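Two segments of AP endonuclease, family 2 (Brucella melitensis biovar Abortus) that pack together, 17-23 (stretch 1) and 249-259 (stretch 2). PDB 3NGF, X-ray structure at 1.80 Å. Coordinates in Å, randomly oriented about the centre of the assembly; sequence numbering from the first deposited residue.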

# COMPACT_ATOMS: atom_id res chain seq x y z
N SER A 17 2.77 -2.40 -10.56
CA SER A 17 3.92 -3.24 -10.29
C SER A 17 3.53 -4.70 -10.52
O SER A 17 4.34 -5.47 -11.03
CB SER A 17 4.43 -3.05 -8.84
OG SER A 17 4.93 -1.71 -8.63
N THR A 18 2.30 -5.07 -10.17
CA THR A 18 1.85 -6.49 -10.29
C THR A 18 0.95 -6.78 -11.49
O THR A 18 0.91 -7.92 -11.98
CB THR A 18 1.16 -6.98 -9.00
OG1 THR A 18 -0.09 -6.32 -8.81
CG2 THR A 18 2.09 -6.82 -7.75
N MET A 19 0.22 -5.76 -11.96
CA MET A 19 -0.68 -5.90 -13.12
C MET A 19 -0.09 -5.29 -14.36
O MET A 19 0.78 -4.43 -14.28
CB MET A 19 -2.05 -5.25 -12.86
CG MET A 19 -2.81 -5.80 -11.66
SD MET A 19 -4.31 -4.94 -11.26
CE MET A 19 -5.27 -5.16 -12.78
N PHE A 20 -0.61 -5.73 -15.51
CA PHE A 20 -0.19 -5.24 -16.82
C PHE A 20 1.31 -5.46 -17.12
O PHE A 20 1.90 -4.72 -17.92
CB PHE A 20 -0.57 -3.75 -16.96
CG PHE A 20 -2.03 -3.51 -16.87
CD1 PHE A 20 -2.86 -3.85 -17.92
CD2 PHE A 20 -2.59 -2.96 -15.73
CE1 PHE A 20 -4.22 -3.64 -17.84
CE2 PHE A 20 -3.93 -2.74 -15.64
CZ PHE A 20 -4.76 -3.08 -16.70
N ASN A 21 1.89 -6.52 -16.54
CA ASN A 21 3.31 -6.81 -16.74
C ASN A 21 3.61 -7.39 -18.12
O ASN A 21 4.77 -7.70 -18.46
CB ASN A 21 3.85 -7.76 -15.65
CG ASN A 21 4.09 -7.08 -14.33
OD1 ASN A 21 3.49 -6.03 -13.98
ND2 ASN A 21 4.98 -7.69 -13.55
N GLU A 22 2.57 -7.52 -18.94
CA GLU A 22 2.72 -7.88 -20.34
C GLU A 22 3.46 -6.79 -21.11
O GLU A 22 4.01 -7.05 -22.19
CB GLU A 22 1.36 -8.14 -20.99
CG GLU A 22 0.62 -9.39 -20.48
CD GLU A 22 -0.21 -9.20 -19.17
OE1 GLU A 22 -0.45 -8.09 -18.70
OE2 GLU A 22 -0.64 -10.22 -18.62
N VAL A 23 3.46 -5.57 -20.57
CA VAL A 23 4.17 -4.44 -21.18
C VAL A 23 5.11 -3.79 -20.16
O VAL A 23 4.94 -3.99 -18.95
CB VAL A 23 3.18 -3.40 -21.78
CG1 VAL A 23 2.30 -4.05 -22.87
CG2 VAL A 23 2.33 -2.72 -20.70
N ASN A 249 -1.45 -10.78 -8.62
CA ASN A 249 -0.76 -11.30 -9.80
C ASN A 249 -1.78 -11.96 -10.71
O ASN A 249 -2.36 -12.98 -10.35
CB ASN A 249 0.29 -12.31 -9.38
CG ASN A 249 1.24 -11.76 -8.36
OD1 ASN A 249 1.81 -10.65 -8.54
ND2 ASN A 249 1.48 -12.53 -7.30
N PRO A 250 -2.01 -11.39 -11.90
CA PRO A 250 -3.08 -11.97 -12.71
C PRO A 250 -2.83 -13.45 -13.02
O PRO A 250 -1.68 -13.85 -13.25
CB PRO A 250 -3.05 -11.11 -13.98
CG PRO A 250 -2.48 -9.77 -13.52
CD PRO A 250 -1.44 -10.16 -12.51
N ARG A 251 -3.89 -14.26 -13.02
CA ARG A 251 -3.79 -15.68 -13.42
C ARG A 251 -3.11 -15.85 -14.77
O ARG A 251 -2.23 -16.70 -14.94
CB ARG A 251 -5.18 -16.31 -13.52
CG ARG A 251 -5.78 -16.78 -12.23
CD ARG A 251 -7.12 -17.47 -12.50
NE ARG A 251 -8.09 -16.52 -13.04
CZ ARG A 251 -8.93 -15.77 -12.32
NH1 ARG A 251 -8.97 -15.86 -11.00
NH2 ARG A 251 -9.74 -14.90 -12.93
N GLY A 252 -3.56 -15.07 -15.74
CA GLY A 252 -3.00 -15.10 -17.08
C GLY A 252 -2.79 -13.69 -17.57
O GLY A 252 -2.15 -12.88 -16.90
N LYS A 253 -3.31 -13.40 -18.76
CA LYS A 253 -3.25 -12.04 -19.31
C LYS A 253 -4.07 -11.11 -18.42
O LYS A 253 -5.20 -11.45 -18.07
CB LYS A 253 -3.82 -12.02 -20.72
CG LYS A 253 -3.83 -10.65 -21.38
CD LYS A 253 -4.37 -10.74 -22.81
CE LYS A 253 -4.31 -9.40 -23.52
NZ LYS A 253 -2.91 -8.90 -23.54
N THR A 254 -3.54 -9.93 -18.10
CA THR A 254 -4.20 -9.04 -17.16
C THR A 254 -5.67 -8.76 -17.56
O THR A 254 -6.57 -8.94 -16.73
CB THR A 254 -3.45 -7.69 -17.01
OG1 THR A 254 -2.11 -7.92 -16.54
CG2 THR A 254 -4.15 -6.78 -16.04
N GLU A 255 -5.91 -8.34 -18.81
CA GLU A 255 -7.26 -7.93 -19.24
C GLU A 255 -8.25 -9.11 -19.33
O GLU A 255 -9.46 -8.92 -19.19
CB GLU A 255 -7.26 -7.19 -20.58
CG GLU A 255 -6.71 -5.75 -20.56
CD GLU A 255 -5.20 -5.68 -20.83
OE1 GLU A 255 -4.51 -6.71 -20.62
OE2 GLU A 255 -4.71 -4.60 -21.25
N SER A 256 -7.74 -10.31 -19.55
CA SER A 256 -8.61 -11.48 -19.58
C SER A 256 -9.20 -11.82 -18.22
O SER A 256 -10.19 -12.57 -18.13
CB SER A 256 -7.86 -12.70 -20.11
OG SER A 256 -7.34 -12.43 -21.40
N GLY A 257 -8.56 -11.31 -17.18
CA GLY A 257 -9.00 -11.50 -15.80
C GLY A 257 -9.93 -10.46 -15.23
O GLY A 257 -10.34 -10.57 -14.07
N LEU A 258 -10.30 -9.45 -16.02
CA LEU A 258 -11.02 -8.29 -15.48
C LEU A 258 -12.56 -8.35 -15.47
O LEU A 258 -13.20 -7.34 -15.22
CB LEU A 258 -10.53 -7.03 -16.19
CG LEU A 258 -9.10 -6.60 -15.84
CD1 LEU A 258 -8.70 -5.37 -16.65
CD2 LEU A 258 -8.93 -6.34 -14.33
N ALA A 259 -13.17 -9.53 -15.67
CA ALA A 259 -14.63 -9.64 -15.55
C ALA A 259 -15.14 -9.17 -14.18
O ALA A 259 -16.20 -8.56 -14.08
CB ALA A 259 -15.14 -11.10 -15.86
O HOH W 1 0.80 -8.41 -14.72
O HOH W 2 2.46 -10.04 -11.28
O HOH W 3 -1.72 -6.28 -20.66

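Two irregular segments far apart in sequence can be brought into close contact when one side chain serves both hydrogen bonding and apolar packing, and Thr 254 of this AP endonuclease illustrates the principle. Stretch 1 has no regular helix or strand and closes in a type I turn from Phe 20 to Val 23; stretch 2 is mostly loop, with a 3-10 segment that includes Glu 255 to Gly 257. Together they bury 438 Å².

Contact begins at Thr 18, whose CA lies 5.5 Å from CA of Asn 249. Its carbonyl O sits 3.3 Å from CD of Pro 250, a residue with no amide hydrogen, and the carbonyl takes hydrogen bonds from water: water 2 donates to Thr 18 O (2.7 Å) and to Asn 249 OD1 (2.9 Å), bridging the stretches.

Met 19 contributes apolar contact. Its CG lies 4.4 Å from CG of Pro 250, while its terminal CE reaches CG2 of Thr 254 (3.8 Å) and CD2 of Leu 258 (4.1 Å).

At Phe 20 the two kinds of contact converge. The backbone N donates to Thr 254 OG1 (2.8 Å), and the ring receives the same threonine's methyl over one face, CG2 standing 3.6 Å from the ring centroid and only 12° off the normal, a CH-pi contact. Glu 255 OE2 approaches the ring edge instead, 3.6 Å from Phe 20 CE1.

Within the turn, Glu 22 points its CA-to-CB bond toward stretch 2 and grips Thr 254 with both carboxylate oxygens. Thr 254 OG1 donates to Glu 22 OE1 (2.7 Å), so the hydroxyl accepts from one residue of the turn and donates to another; Thr 254 N donates to Glu 22 OE2 (3.0 Å). Water 3 donates to Glu 22 OE1 (3.0 Å) and Glu 255 OE1 (2.8 Å), linking two carboxylates, groups that as anions would be expected to repel one another.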